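Trehalose monomycolate transport factor A (Mycolicibacterium smegmatis MC2 155, PDB 6T84) is required for MmpL3-dependent transport of trehalose monomycolate to the mycobacterial cell wall, and for growth and cell elongation. Local coordinates at residues A[59-64]-A[146-151]; A[72-77]-A[167-172]; A[84-89]-A[177-182]; A[16-21]-A[51-56]. One frame throughout, in Å; residues are numbered along the deposited sequence. Where two conformers were deposited one is given.

Interaction 1: residues A[59-64]-A[146-151]. With SO4 (sulfate ion), chain C.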
# COMPACT_ATOMS: atom_id res chain seq x y z
N GLY A 59 -10.41 14.00 0.98
CA GLY A 59 -9.66 15.02 0.29
C GLY A 59 -8.35 14.58 -0.31
O GLY A 59 -7.67 15.39 -0.94
N GLU A 60 -7.92 13.35 -0.08
CA GLU A 60 -6.64 12.89 -0.57
C GLU A 60 -6.89 11.82 -1.64
O GLU A 60 -7.72 10.92 -1.47
CB GLU A 60 -5.80 12.31 0.56
CG GLU A 60 -5.34 13.37 1.54
CD GLU A 60 -4.34 14.35 0.96
OE1 GLU A 60 -3.73 14.10 -0.09
OE2 GLU A 60 -4.16 15.43 1.60
N ALA A 61 -6.14 11.90 -2.74
CA ALA A 61 -6.31 10.92 -3.83
C ALA A 61 -6.04 9.49 -3.35
O ALA A 61 -5.10 9.22 -2.58
CB ALA A 61 -5.34 11.23 -4.98
N VAL A 62 -6.87 8.56 -3.84
CA VAL A 62 -6.64 7.13 -3.63
C VAL A 62 -6.84 6.44 -4.98
O VAL A 62 -7.79 6.74 -5.71
CB VAL A 62 -7.56 6.53 -2.54
CG1 VAL A 62 -9.03 6.55 -2.94
CG2 VAL A 62 -7.13 5.07 -2.20
N PHE A 63 -5.92 5.55 -5.31
CA PHE A 63 -5.97 4.77 -6.55
C PHE A 63 -5.96 3.29 -6.22
O PHE A 63 -5.22 2.88 -5.33
CB PHE A 63 -4.78 5.10 -7.46
CG PHE A 63 -4.64 6.61 -7.80
CD1 PHE A 63 -5.73 7.48 -7.85
CD2 PHE A 63 -3.42 7.14 -8.08
CE1 PHE A 63 -5.63 8.85 -8.18
CE2 PHE A 63 -3.29 8.49 -8.44
CZ PHE A 63 -4.40 9.34 -8.48
N ILE A 64 -6.81 2.51 -6.88
CA ILE A 64 -6.90 1.07 -6.65
C ILE A 64 -6.78 0.41 -8.00
O ILE A 64 -7.48 0.81 -8.94
CB ILE A 64 -8.23 0.71 -5.98
CG1 ILE A 64 -8.39 1.54 -4.68
CG2 ILE A 64 -8.26 -0.82 -5.67
CD1 ILE A 64 -9.33 2.73 -4.80
N GLN A 146 7.54 8.70 -1.08
CA GLN A 146 7.61 10.06 -0.59
C GLN A 146 6.23 10.66 -0.31
O GLN A 146 6.01 11.26 0.75
CB GLN A 146 8.38 10.93 -1.58
CG GLN A 146 8.55 12.35 -1.02
CD GLN A 146 9.47 13.20 -1.85
OE1 GLN A 146 10.47 12.72 -2.37
NE2 GLN A 146 9.13 14.48 -1.98
N ASN A 147 5.30 10.52 -1.25
CA ASN A 147 4.00 11.16 -1.16
C ASN A 147 2.82 10.19 -1.16
O ASN A 147 1.67 10.63 -1.37
CB ASN A 147 3.89 12.11 -2.36
CG ASN A 147 4.88 13.23 -2.27
OD1 ASN A 147 4.83 13.98 -1.33
ND2 ASN A 147 5.78 13.33 -3.27
N TRP A 148 3.09 8.90 -0.91
CA TRP A 148 2.04 7.89 -1.02
C TRP A 148 2.25 6.81 0.04
O TRP A 148 3.39 6.51 0.39
CB TRP A 148 2.14 7.21 -2.38
CG TRP A 148 1.83 8.15 -3.49
CD1 TRP A 148 2.73 8.95 -4.13
CD2 TRP A 148 0.55 8.47 -4.00
NE1 TRP A 148 2.08 9.73 -5.03
CE2 TRP A 148 0.74 9.46 -4.99
CE3 TRP A 148 -0.75 8.03 -3.71
CZ2 TRP A 148 -0.33 10.02 -5.72
CZ3 TRP A 148 -1.81 8.53 -4.45
CH2 TRP A 148 -1.59 9.54 -5.45
N THR A 149 1.17 6.24 0.52
CA THR A 149 1.22 5.04 1.37
C THR A 149 0.38 4.02 0.62
O THR A 149 -0.72 4.35 0.13
CB THR A 149 0.56 5.34 2.74
OG1 THR A 149 1.29 6.41 3.40
CG2 THR A 149 0.53 4.11 3.68
N LEU A 150 0.89 2.77 0.55
CA LEU A 150 0.32 1.73 -0.31
C LEU A 150 0.14 0.42 0.43
O LEU A 150 0.90 0.08 1.36
CB LEU A 150 1.25 1.47 -1.51
CG LEU A 150 1.54 2.72 -2.39
CD1 LEU A 150 2.87 3.35 -1.95
CD2 LEU A 150 1.58 2.35 -3.85
N VAL A 151 -0.87 -0.33 -0.01
CA VAL A 151 -1.12 -1.69 0.45
C VAL A 151 -1.27 -2.59 -0.77
O VAL A 151 -2.02 -2.26 -1.70
CB VAL A 151 -2.38 -1.76 1.33
CG1 VAL A 151 -2.78 -3.26 1.61
CG2 VAL A 151 -2.24 -0.87 2.62
S SO4 C . 4.72 12.06 -6.65
O1 SO4 C . 5.59 11.74 -5.50
O2 SO4 C . 5.06 13.39 -7.15
O3 SO4 C . 4.91 11.08 -7.72
O4 SO4 C . 3.34 12.15 -6.32
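The six-membered ring of Trp148 reaches over to the ring of Phe63 and meets it at a slant, neither stacked nor edge-to-face: the planes make an angle of 35° and the centroids lie 5.3 Å apart. The touching is done by corners, with Trp148 CH2 3.6 Å from Phe63 CE2. The same corner carbon is 4.1 Å from Ala61 CB, and its neighbour Trp148 CZ3 comes to 3.8 Å from the carbonyl oxygen Ala61 O.

Strands 60-67 and 148-153, which carry the contact, are not neighbours in the antiparallel sheet. Strand 71-77 runs between them, and the long indole of Trp148 spans it. Trp148 has CG anti to its own carbonyl carbon (chi1 -66°) and passes over the small Ala75 of the middle strand. Alanine also suits position 61, where a methyl meets the indole without pushing it aside. Trp36 and His77 each meet Trp148 edge-to-face, so the indole is held among aromatic groups.

The pyrrole side of the indole faces a different partner. Trp148 NE1 donates a hydrogen bond of 3.0 Å to O4 of a sulfate ion, whose sulfur lies in the indole plane at its edge. Asn147, just before the strand, adds a nearly straight bond (170°) of 2.7 Å from ND2 to sulfate O1. Trp148 thus packs mainly against hydrocarbon with its benzene side, while its N-H and a neutral amide can hold an anion; the sulfate, probably from the crystallisation liquor, does not establish a physiological ligand.

Interaction 2: residues A[72-77]-A[167-172]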
# COMPACT_ATOMS: atom_id res chain seq x y z
N THR A 72 -3.38 -6.69 -6.17
CA THR A 72 -4.24 -5.52 -6.21
C THR A 72 -3.62 -4.51 -5.24
O THR A 72 -3.29 -4.88 -4.11
CB THR A 72 -5.66 -5.88 -5.76
OG1 THR A 72 -6.26 -6.78 -6.74
CG2 THR A 72 -6.59 -4.65 -5.58
N VAL A 73 -3.40 -3.30 -5.69
CA VAL A 73 -2.73 -2.26 -4.91
C VAL A 73 -3.70 -1.12 -4.63
O VAL A 73 -4.45 -0.70 -5.52
CB VAL A 73 -1.49 -1.73 -5.67
CG1 VAL A 73 -0.81 -0.64 -4.87
CG2 VAL A 73 -0.52 -2.89 -5.93
N ILE A 74 -3.62 -0.57 -3.42
CA ILE A 74 -4.33 0.65 -3.06
C ILE A 74 -3.26 1.66 -2.66
O ILE A 74 -2.43 1.36 -1.79
CB ILE A 74 -5.28 0.39 -1.87
CG1 ILE A 74 -6.32 -0.66 -2.26
CG2 ILE A 74 -5.94 1.70 -1.40
CD1 ILE A 74 -7.20 -1.11 -1.01
N ALA A 75 -3.23 2.82 -3.35
CA ALA A 75 -2.26 3.88 -3.08
C ALA A 75 -2.99 5.11 -2.58
O ALA A 75 -3.89 5.60 -3.27
CB ALA A 75 -1.48 4.27 -4.33
N LEU A 76 -2.61 5.62 -1.41
CA LEU A 76 -3.25 6.78 -0.80
C LEU A 76 -2.28 7.95 -0.71
O LEU A 76 -1.15 7.79 -0.24
CB LEU A 76 -3.75 6.43 0.60
CG LEU A 76 -4.37 7.56 1.45
CD1 LEU A 76 -5.66 8.07 0.80
CD2 LEU A 76 -4.67 7.08 2.93
N HIS A 77 -2.71 9.12 -1.17
CA HIS A 77 -1.80 10.26 -1.15
C HIS A 77 -1.55 10.79 0.26
O HIS A 77 -2.47 10.91 1.06
CB HIS A 77 -2.38 11.39 -2.01
CG HIS A 77 -1.42 12.52 -2.20
ND1 HIS A 77 -1.55 13.74 -1.56
CD2 HIS A 77 -0.34 12.63 -3.01
CE1 HIS A 77 -0.57 14.54 -1.94
NE2 HIS A 77 0.18 13.89 -2.82
N ARG A 167 -9.58 0.79 4.58
CA ARG A 167 -9.39 1.10 6.00
C ARG A 167 -7.96 0.84 6.44
O ARG A 167 -7.40 1.59 7.25
CB ARG A 167 -10.38 0.30 6.85
CG ARG A 167 -10.32 0.61 8.33
CD ARG A 167 -10.61 2.08 8.58
NE ARG A 167 -11.97 2.42 8.17
CZ ARG A 167 -12.46 3.66 8.14
NH1 ARG A 167 -11.70 4.68 8.49
NH2 ARG A 167 -13.71 3.87 7.76
N THR A 168 -7.35 -0.24 5.92
CA THR A 168 -5.98 -0.58 6.32
C THR A 168 -4.99 0.48 5.85
O THR A 168 -4.10 0.89 6.62
CB THR A 168 -5.65 -1.96 5.76
OG1 THR A 168 -6.59 -2.90 6.34
CG2 THR A 168 -4.21 -2.41 6.20
N VAL A 169 -5.09 0.92 4.58
CA VAL A 169 -4.13 1.90 4.09
C VAL A 169 -4.27 3.21 4.83
O VAL A 169 -3.27 3.88 5.10
CB VAL A 169 -4.17 2.06 2.54
CG1 VAL A 169 -5.38 2.87 2.12
CG2 VAL A 169 -2.87 2.76 2.09
N ARG A 170 -5.50 3.59 5.18
CA ARG A 170 -5.73 4.81 5.97
C ARG A 170 -5.09 4.68 7.34
O ARG A 170 -4.45 5.61 7.81
CB ARG A 170 -7.23 5.09 6.08
CG ARG A 170 -7.96 5.32 4.71
CD ARG A 170 -9.50 5.39 4.90
NE ARG A 170 -9.84 6.61 5.64
CZ ARG A 170 -11.09 6.98 5.89
NH1 ARG A 170 -12.09 6.20 5.50
NH2 ARG A 170 -11.33 8.11 6.53
N GLN A 171 -5.26 3.53 7.99
CA GLN A 171 -4.68 3.35 9.31
C GLN A 171 -3.16 3.35 9.25
O GLN A 171 -2.50 3.93 10.12
CB GLN A 171 -5.20 2.02 9.87
CG GLN A 171 -6.68 2.08 10.29
CD GLN A 171 -7.32 0.68 10.46
OE1 GLN A 171 -6.84 -0.30 9.89
NE2 GLN A 171 -8.45 0.62 11.16
N PHE A 172 -2.58 2.65 8.28
CA PHE A 172 -1.12 2.64 8.15
C PHE A 172 -0.59 4.04 7.84
O PHE A 172 0.41 4.48 8.42
CB PHE A 172 -0.72 1.62 7.09
CG PHE A 172 0.77 1.36 7.01
CD1 PHE A 172 1.50 0.98 8.13
CD2 PHE A 172 1.43 1.44 5.79
CE1 PHE A 172 2.86 0.69 8.02
CE2 PHE A 172 2.79 1.20 5.67
CZ PHE A 172 3.51 0.81 6.78
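Val169 of helix 159-175 presses its two methyls onto Ile74 and Leu76 of strand 71-77, an alpha-on-beta packing in which the helix lies over one face of the antiparallel sheet. The axes of the two short segments approach to 8.9 Å and cross at -41°. From a CB directed at the strand, the branches of Val169 part. CG1 sits between the backbone N and the carbonyl carbon (chi1 76°) and meets Ile74 CG2 at 3.8 Å. CG2 turns to Leu76 CB and Ile74 O, both at 4.1 Å, and also packs on Thr149 O of the adjacent strand 148-153. A short, forked side chain thus fills the gap between residues two apart on the strand.

Two apart in the strand, Ile74 and Leu76 point to the same face, while Ala75 between them points to the other. Beta-branched Ile74 broadens the apolar surface by also touching Val62 and Ile64 of strand 60-67, while Val169 reaches Val151 of strand 148-153. Leu76 extends past Val169 toward the next residue of the helix: its CD2 rests 3.9 Å from Arg170 CA and 4.1 Å from Arg170 CG, against the aliphatic root of the arginine.

Interaction 3: residues A[84-89]-A[177-182]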
# COMPACT_ATOMS: atom_id res chain seq x y z
N VAL A 84 11.83 9.00 4.33
CA VAL A 84 11.96 7.67 4.96
C VAL A 84 10.97 6.71 4.31
O VAL A 84 9.83 7.09 4.02
CB VAL A 84 11.71 7.78 6.48
CG1 VAL A 84 11.78 6.41 7.22
CG2 VAL A 84 12.72 8.75 7.12
N VAL A 85 11.38 5.46 4.11
CA VAL A 85 10.50 4.38 3.65
C VAL A 85 10.35 3.37 4.77
O VAL A 85 11.35 2.92 5.32
CB VAL A 85 11.05 3.68 2.39
CG1 VAL A 85 10.23 2.41 2.03
CG2 VAL A 85 11.04 4.65 1.24
N VAL A 86 9.13 3.06 5.12
CA VAL A 86 8.81 1.91 5.99
C VAL A 86 8.06 0.89 5.15
O VAL A 86 7.14 1.26 4.40
CB VAL A 86 7.98 2.37 7.20
CG1 VAL A 86 7.58 1.14 8.12
CG2 VAL A 86 8.76 3.41 8.05
N ASP A 87 8.42 -0.39 5.30
CA ASP A 87 7.78 -1.49 4.59
C ASP A 87 7.45 -2.54 5.65
O ASP A 87 8.34 -3.00 6.37
CB ASP A 87 8.78 -2.04 3.55
CG ASP A 87 8.24 -3.19 2.72
OD1 ASP A 87 7.83 -4.19 3.33
OD2 ASP A 87 8.28 -3.10 1.46
N LEU A 88 6.18 -2.85 5.76
CA LEU A 88 5.65 -3.81 6.75
C LEU A 88 5.03 -4.95 5.94
O LEU A 88 4.03 -4.73 5.25
CB LEU A 88 4.57 -3.07 7.56
CG LEU A 88 3.77 -3.84 8.60
CD1 LEU A 88 4.71 -4.30 9.72
CD2 LEU A 88 2.60 -2.99 9.18
N ARG A 89 5.59 -6.17 6.03
CA ARG A 89 5.13 -7.25 5.16
C ARG A 89 5.07 -8.55 5.93
O ARG A 89 5.75 -8.72 6.96
CB ARG A 89 6.01 -7.39 3.90
CG ARG A 89 7.44 -7.65 4.20
CD ARG A 89 8.28 -7.85 2.94
NE ARG A 89 8.24 -6.64 2.08
CZ ARG A 89 8.44 -6.66 0.77
NH1 ARG A 89 8.77 -7.79 0.16
NH2 ARG A 89 8.34 -5.53 0.04
N ARG A 177 2.38 9.16 9.85
CA ARG A 177 2.40 10.63 9.85
C ARG A 177 3.61 11.20 10.60
O ARG A 177 4.02 12.34 10.31
CB ARG A 177 1.11 11.21 10.45
CG ARG A 177 -0.08 11.24 9.51
CD ARG A 177 -1.36 11.63 10.25
NE ARG A 177 -1.08 12.63 11.28
CZ ARG A 177 -1.73 12.73 12.43
NH1 ARG A 177 -2.70 11.86 12.71
NH2 ARG A 177 -1.41 13.67 13.31
N VAL A 178 4.18 10.42 11.54
CA VAL A 178 5.36 10.81 12.34
C VAL A 178 6.67 10.77 11.57
O VAL A 178 7.68 11.27 12.07
CB VAL A 178 5.44 10.00 13.66
CG1 VAL A 178 4.13 10.15 14.44
CG2 VAL A 178 5.77 8.56 13.37
N LEU A 179 6.69 10.24 10.34
CA LEU A 179 7.94 10.20 9.59
C LEU A 179 8.38 11.62 9.25
O LEU A 179 7.54 12.50 8.99
CB LEU A 179 7.76 9.39 8.31
CG LEU A 179 7.52 7.88 8.54
CD1 LEU A 179 7.38 7.18 7.18
CD2 LEU A 179 8.63 7.30 9.51
N PRO A 180 9.69 11.88 9.23
CA PRO A 180 10.16 13.28 9.17
C PRO A 180 9.89 13.88 7.80
O PRO A 180 9.88 13.18 6.78
CB PRO A 180 11.67 13.16 9.46
CG PRO A 180 12.02 11.73 9.12
CD PRO A 180 10.80 10.91 9.33
N PRO A 181 9.68 15.19 7.73
CA PRO A 181 9.46 15.85 6.44
C PRO A 181 10.71 15.83 5.57
O PRO A 181 11.83 15.62 6.05
CB PRO A 181 9.10 17.29 6.82
CG PRO A 181 8.89 17.28 8.34
CD PRO A 181 9.68 16.12 8.87
N VAL A 182 10.51 16.02 4.27
CA VAL A 182 11.65 16.11 3.36
C VAL A 182 12.46 17.35 3.69
O VAL A 182 11.88 18.45 3.78
CB VAL A 182 11.16 16.16 1.92
CG1 VAL A 182 12.32 16.27 0.96
CG2 VAL A 182 10.36 14.90 1.64
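The hydroxyl Thr82 OG1 is gripped by both sides of the contact: Val84 N donates a hydrogen bond to it, and Pro180 O accepts one from it. The loop after helix 159-175 thus lies against the start of strand 86-90 of the antiparallel sheet, where Val84 and Pro180 pack together. Val84 CG2 lies 3.6 Å from Pro180 CD and 3.7 Å from Pro180 CG, the two side chains crossing at about a right angle. Proline suits an irregular tail, since its ring offers hydrocarbon while its nitrogen has no hydrogen to satisfy.

Leu179 fills the space between the two valines that face it. Its CD2 meets Val84 CG1 at 4.0 Å, and its CD1 is 4.1 Å from Val86 CG2. The side chain of Val86 has CG1 anti to the backbone N (chi1 178°), which places CG2 beside that nitrogen and against the forked end of the leucine. The valine backbone is looked after by Asn144 of the neighbouring strand 141-144, whose side-chain amide bonds to Val84 O and Val86 N.

Beyond the valines, Arg89 and Asp87 form a side-on salt bridge, NE to OD1 at 2.8 Å with an angle of 176° and NH2 to OD2 at the same 2.8 Å, both oxygens met on the syn side. Both residues are buried, and Lys94 O takes a further bond from Arg89 NH1. Polar groups of Thr82 and Asn144 fix the backbones, the side-chain contacts across the gap are mainly apolar, and the paired charges probably lower the cost of burying each other.

Interaction 4: residues A[16-21]-A[51-56]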
# COMPACT_ATOMS: atom_id res chain seq x y z
N SER A 16 -18.75 -1.90 -9.96
CA SER A 16 -19.82 -1.71 -8.98
C SER A 16 -19.28 -1.08 -7.70
O SER A 16 -19.92 -0.20 -7.11
CB SER A 16 -20.49 -3.06 -8.66
OG SER A 16 -21.49 -2.95 -7.63
N TRP A 17 -18.13 -1.56 -7.22
CA TRP A 17 -17.54 -1.03 -6.00
C TRP A 17 -17.13 0.43 -6.19
O TRP A 17 -17.36 1.25 -5.30
CB TRP A 17 -16.36 -1.91 -5.66
CG TRP A 17 -15.58 -1.50 -4.49
CD1 TRP A 17 -15.91 -1.68 -3.16
CD2 TRP A 17 -14.31 -0.84 -4.49
NE1 TRP A 17 -14.92 -1.19 -2.36
CE2 TRP A 17 -13.92 -0.69 -3.14
CE3 TRP A 17 -13.45 -0.37 -5.51
CZ2 TRP A 17 -12.72 -0.09 -2.77
CZ3 TRP A 17 -12.27 0.22 -5.15
CH2 TRP A 17 -11.91 0.36 -3.78
N ALA A 18 -16.55 0.76 -7.34
CA ALA A 18 -16.22 2.15 -7.63
C ALA A 18 -17.47 3.01 -7.56
O ALA A 18 -17.48 4.10 -6.96
CB ALA A 18 -15.61 2.26 -9.03
N LYS A 19 -18.57 2.54 -8.16
CA LYS A 19 -19.82 3.31 -8.12
C LYS A 19 -20.30 3.51 -6.67
O LYS A 19 -20.72 4.60 -6.30
CB LYS A 19 -20.90 2.61 -8.95
CG LYS A 19 -22.26 3.29 -8.91
CD LYS A 19 -23.27 2.38 -9.63
CE LYS A 19 -24.63 3.10 -9.79
NZ LYS A 19 -25.62 2.25 -10.51
N SER A 20 -20.24 2.47 -5.83
CA SER A 20 -20.66 2.65 -4.44
C SER A 20 -19.89 3.79 -3.78
O SER A 20 -20.46 4.55 -3.00
CB SER A 20 -20.40 1.37 -3.65
OG SER A 20 -21.28 0.30 -4.01
N HIS A 21 -18.60 3.88 -4.05
CA HIS A 21 -17.71 4.86 -3.42
C HIS A 21 -17.73 6.22 -4.13
O HIS A 21 -17.04 7.13 -3.67
CB HIS A 21 -16.31 4.29 -3.41
CG HIS A 21 -16.11 3.31 -2.30
ND1 HIS A 21 -15.77 3.71 -1.02
CD2 HIS A 21 -16.25 1.97 -2.25
CE1 HIS A 21 -15.72 2.64 -0.23
NE2 HIS A 21 -15.97 1.57 -0.95
N ASN A 51 -8.23 -2.51 -14.28
CA ASN A 51 -9.38 -2.39 -13.36
C ASN A 51 -9.13 -1.27 -12.34
O ASN A 51 -9.11 -1.47 -11.11
CB ASN A 51 -9.66 -3.71 -12.64
CG ASN A 51 -10.21 -4.72 -13.54
OD1 ASN A 51 -11.12 -4.44 -14.29
ND2 ASN A 51 -9.69 -5.95 -13.47
N VAL A 52 -8.88 -0.10 -12.90
CA VAL A 52 -8.37 1.04 -12.15
C VAL A 52 -9.54 1.83 -11.56
O VAL A 52 -10.52 2.15 -12.27
CB VAL A 52 -7.53 1.93 -13.08
CG1 VAL A 52 -6.99 3.15 -12.29
CG2 VAL A 52 -6.39 1.12 -13.70
N VAL A 53 -9.43 2.21 -10.28
CA VAL A 53 -10.44 3.01 -9.63
C VAL A 53 -9.72 4.24 -9.06
O VAL A 53 -8.69 4.11 -8.37
CB VAL A 53 -11.14 2.20 -8.51
CG1 VAL A 53 -12.17 3.08 -7.78
CG2 VAL A 53 -11.83 0.98 -9.12
N LEU A 54 -10.25 5.42 -9.33
CA LEU A 54 -9.61 6.68 -8.98
C LEU A 54 -10.58 7.45 -8.11
O LEU A 54 -11.70 7.76 -8.56
CB LEU A 54 -9.30 7.49 -10.26
CG LEU A 54 -8.53 6.73 -11.38
CD1 LEU A 54 -9.49 5.99 -12.36
CD2 LEU A 54 -7.57 7.69 -12.13
N GLY A 55 -10.18 7.77 -6.89
CA GLY A 55 -11.09 8.42 -5.98
C GLY A 55 -10.39 9.31 -4.99
O GLY A 55 -9.22 9.64 -5.14
N GLN A 56 -11.10 9.69 -3.94
CA GLN A 56 -10.51 10.49 -2.84
C GLN A 56 -11.02 9.96 -1.52
O GLN A 56 -12.16 9.50 -1.44
CB GLN A 56 -10.91 11.96 -2.89
CG GLN A 56 -10.26 12.76 -4.04
CD GLN A 56 -10.58 14.25 -3.97
OE1 GLN A 56 -9.72 15.07 -3.63
NE2 GLN A 56 -11.82 14.61 -4.30
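Val53 is gripped from the helix by two neighbours, Trp17 and Ala18, and these three buried residues make up the tight part of the contact. Val53 CG1 lies 3.8 Å from Ala18 CB and 3.9 Å from Trp17 CZ3, while Val53 CG2 is 4.0 Å from the same alanine methyl. The valine approaches the indole at a slant. Alanine fits here because its small side chain allows the helix backbone close to the strand, with Ala18 CA and Val53 CA 6.2 Å apart, and each methyl of the branched valine touches both Ala18 and Trp17.

Trp17 swings its ring toward the strand with CG anti to the backbone N (chi1 177°). Through this packing, helix 10-21 is laid against strand 52-57, next to the outermost strand 24-26 of the nine-stranded antiparallel sheet. Backbone bonds join Val53 to Ile64 in strand 60-67, and Ile64 touches the indole too. The polar corner of the tryptophan looks the other way: its NE1 bonds to Asp163 OD1 of helix 159-175, an oxygen that His21 NE2 also holds. His21 CD2 sits 3.4 Å above the indole plane, near its rim, so imidazole and indole share both a carboxylate and a packing surface.

The contact thins out beyond this cluster, toward the C-terminal ends of both segments. Along the strand, Leu54 and Gln56 direct their side chains away from the helix, and Gly55 between them has none to offer. On the helix, Lys19 stretches fully extended into solvent and Ser20 is exposed as well, its OG hydrogen-bonded to Arg159 NH2.

All four interactions reach the one antiparallel sheet of this N-terminal part of the protein. Interactions 1 and 2 lie close together, with centres about 6 Å apart, and touch through Glu60 with His77 and Thr149 with Leu76. Interactions 1 and 4 meet where strands 60-67 and 52-57 are neighbours. Interactions 3 and 4 lie on opposite sides of the chain's centre, about 27 Å between centres, and each is about 14 Å from interactions 1 and 2. Along the sequence interaction 4 closes first, joining segments only 30 residues apart. The segments of interactions 1, 2 and 3 then alternate, so residues 146-182 pack on the region 59-89, tying early and late chain into a single compact domain.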